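Local coordinates for protein sulfate transporter 4.1, chloroplastic (Arabidopsis thaliana, PDB 7LHV) that cotransports sulfate with protons across a membrane as a member of the SLC26/SulP family and may help regulate sulfate assimilation, at residues D612-I617 and E629-R634. Numbering follows the deposited sequence.
Sequences DVHLTI and EWFFVR
Apolar packing between Ile617 and Phe631 carries this contact. The branch methyl CG2 of Ile617 lies 3.6 Å from CZ of Phe631 and 3.9 Å from CE2 of the same ring, while the longer branch reaches that side of the ring with CD1, 4.1 Å from Phe631 CE2. Both branches of the isoleucine thus meet the far end of the phenyl group, and CG2 approaches its plane obliquely. The two side chains come from opposite directions, each CB directed at the other segment. For Ile617, CG2 is anti to the backbone N and CG1 anti to the carbonyl carbon (chi1 -75°), a rotamer that presents both arms to the ring.

His614, one turn earlier on the helix, adds a looser aromatic contact: its CD2 is 4.3 Å from CD2 of Phe631. The phenyl atom lies near the imidazole plane, at the ring's edge, whereas the histidine meets the phenyl ring obliquely.

The closest CA atoms, those of His614 and Phe631, are 9.5 Å apart, and only 120 Å² is buried in total, as expected when side chains alone bridge the gap. In the C-terminal STAS domain of this SLC26/SulP transporter, the contact joins helix 611-620 to the loop between helices 622-626 and 635-643. That loop runs along 603-606, an outermost strand of the four-stranded sheet within this chain, through backbone hydrogen bonds of Trp630 and Phe632 with Ile606. Phe631 also packs on Ile606 and on Val623 and Val626 of helix 622-626; Val623 touches Ile617 too.

Within helix 611-620, Asp612 O accepts from Thr616 N at 2.9 Å and from Thr616 OG1 at 3.2 Å, the two donors arriving from opposite faces of the carbonyl plane, with the hydroxyl oxygen tilted 33° from it.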
# COMPACT_ATOMS: atom_id res chain seq x y z
N ASP A 612 -16.89 -20.61 -9.06
CA ASP A 612 -16.62 -19.27 -9.56
C ASP A 612 -15.41 -19.27 -10.48
O ASP A 612 -15.40 -18.60 -11.52
CB ASP A 612 -16.40 -18.31 -8.39
CG ASP A 612 -17.68 -18.03 -7.63
OD1 ASP A 612 -18.73 -17.85 -8.28
OD2 ASP A 612 -17.64 -17.98 -6.39
N VAL A 613 -14.37 -20.02 -10.12
CA VAL A 613 -13.18 -20.13 -10.96
C VAL A 613 -13.53 -20.76 -12.30
O VAL A 613 -13.09 -20.29 -13.35
CB VAL A 613 -12.08 -20.92 -10.23
CG1 VAL A 613 -11.06 -21.43 -11.21
CG2 VAL A 613 -11.42 -20.05 -9.18
N HIS A 614 -14.33 -21.83 -12.28
CA HIS A 614 -14.73 -22.47 -13.53
C HIS A 614 -15.56 -21.53 -14.39
O HIS A 614 -15.40 -21.49 -15.62
CB HIS A 614 -15.50 -23.75 -13.25
CG HIS A 614 -15.69 -24.62 -14.45
ND1 HIS A 614 -16.92 -24.79 -15.05
CD2 HIS A 614 -14.82 -25.36 -15.17
CE1 HIS A 614 -16.80 -25.60 -16.09
NE2 HIS A 614 -15.53 -25.96 -16.18
N LEU A 615 -16.46 -20.76 -13.77
CA LEU A 615 -17.26 -19.81 -14.52
C LEU A 615 -16.39 -18.74 -15.17
O LEU A 615 -16.58 -18.40 -16.35
CB LEU A 615 -18.31 -19.17 -13.61
CG LEU A 615 -19.22 -18.09 -14.21
CD1 LEU A 615 -19.75 -18.52 -15.57
CD2 LEU A 615 -20.36 -17.78 -13.26
N THR A 616 -15.42 -18.21 -14.43
CA THR A 616 -14.52 -17.21 -14.99
C THR A 616 -13.69 -17.79 -16.13
O THR A 616 -13.49 -17.14 -17.16
CB THR A 616 -13.62 -16.63 -13.90
OG1 THR A 616 -14.42 -15.94 -12.94
CG2 THR A 616 -12.61 -15.67 -14.50
N ILE A 617 -13.20 -19.02 -15.96
CA ILE A 617 -12.41 -19.66 -17.01
C ILE A 617 -13.25 -19.85 -18.26
O ILE A 617 -12.79 -19.58 -19.38
CB ILE A 617 -11.84 -20.99 -16.50
CG1 ILE A 617 -10.67 -20.75 -15.55
CG2 ILE A 617 -11.38 -21.86 -17.66
CD1 ILE A 617 -10.14 -22.01 -14.90
N GLU A 629 -11.50 -31.54 -22.66
CA GLU A 629 -11.04 -32.84 -22.18
C GLU A 629 -9.94 -32.74 -21.13
O GLU A 629 -9.63 -33.75 -20.50
CB GLU A 629 -10.56 -33.69 -23.36
CG GLU A 629 -9.38 -33.10 -24.12
CD GLU A 629 -9.81 -32.12 -25.21
OE1 GLU A 629 -9.05 -31.95 -26.18
OE2 GLU A 629 -10.90 -31.53 -25.08
N TRP A 630 -9.35 -31.57 -20.94
CA TRP A 630 -8.28 -31.38 -19.97
C TRP A 630 -8.78 -30.76 -18.67
O TRP A 630 -7.96 -30.37 -17.83
CB TRP A 630 -7.16 -30.53 -20.56
CG TRP A 630 -6.46 -31.21 -21.69
CD1 TRP A 630 -6.46 -30.83 -23.00
CD2 TRP A 630 -5.68 -32.40 -21.62
NE1 TRP A 630 -5.71 -31.71 -23.74
CE2 TRP A 630 -5.22 -32.68 -22.92
CE3 TRP A 630 -5.31 -33.26 -20.58
CZ2 TRP A 630 -4.42 -33.78 -23.21
CZ3 TRP A 630 -4.52 -34.35 -20.86
CH2 TRP A 630 -4.08 -34.60 -22.17
N PHE A 631 -10.09 -30.66 -18.47
CA PHE A 631 -10.67 -30.17 -17.24
C PHE A 631 -11.30 -31.32 -16.48
O PHE A 631 -12.10 -32.08 -17.05
CB PHE A 631 -11.70 -29.08 -17.52
CG PHE A 631 -11.11 -27.72 -17.70
CD1 PHE A 631 -10.56 -27.35 -18.91
CD2 PHE A 631 -11.09 -26.81 -16.66
CE1 PHE A 631 -10.00 -26.10 -19.08
CE2 PHE A 631 -10.54 -25.56 -16.83
CZ PHE A 631 -10.00 -25.20 -18.04
N PHE A 632 -10.95 -31.46 -15.21
CA PHE A 632 -11.43 -32.58 -14.40
C PHE A 632 -12.04 -32.10 -13.09
O PHE A 632 -12.23 -30.90 -12.89
CB PHE A 632 -10.29 -33.56 -14.12
CG PHE A 632 -9.45 -33.88 -15.32
CD1 PHE A 632 -9.80 -34.92 -16.16
CD2 PHE A 632 -8.32 -33.14 -15.61
CE1 PHE A 632 -9.04 -35.23 -17.27
CE2 PHE A 632 -7.55 -33.44 -16.72
CZ PHE A 632 -7.91 -34.49 -17.55
N VAL A 633 -12.36 -33.04 -12.21
CA VAL A 633 -12.85 -32.72 -10.88
C VAL A 633 -11.96 -33.26 -9.77
O VAL A 633 -12.17 -32.91 -8.60
CB VAL A 633 -14.30 -33.23 -10.68
CG1 VAL A 633 -15.24 -32.56 -11.66
CG2 VAL A 633 -14.35 -34.74 -10.82
N ARG A 634 -10.99 -34.11 -10.10
CA ARG A 634 -10.08 -34.68 -9.12
C ARG A 634 -8.69 -34.76 -9.73
O ARG A 634 -8.51 -34.60 -10.93
CB ARG A 634 -10.54 -36.08 -8.67
CG ARG A 634 -11.87 -36.08 -7.93
CD ARG A 634 -12.38 -37.48 -7.66
NE ARG A 634 -11.56 -38.19 -6.68
CZ ARG A 634 -10.84 -39.27 -6.94
NH1 ARG A 634 -10.80 -39.79 -8.15
NH2 ARG A 634 -10.14 -39.84 -5.96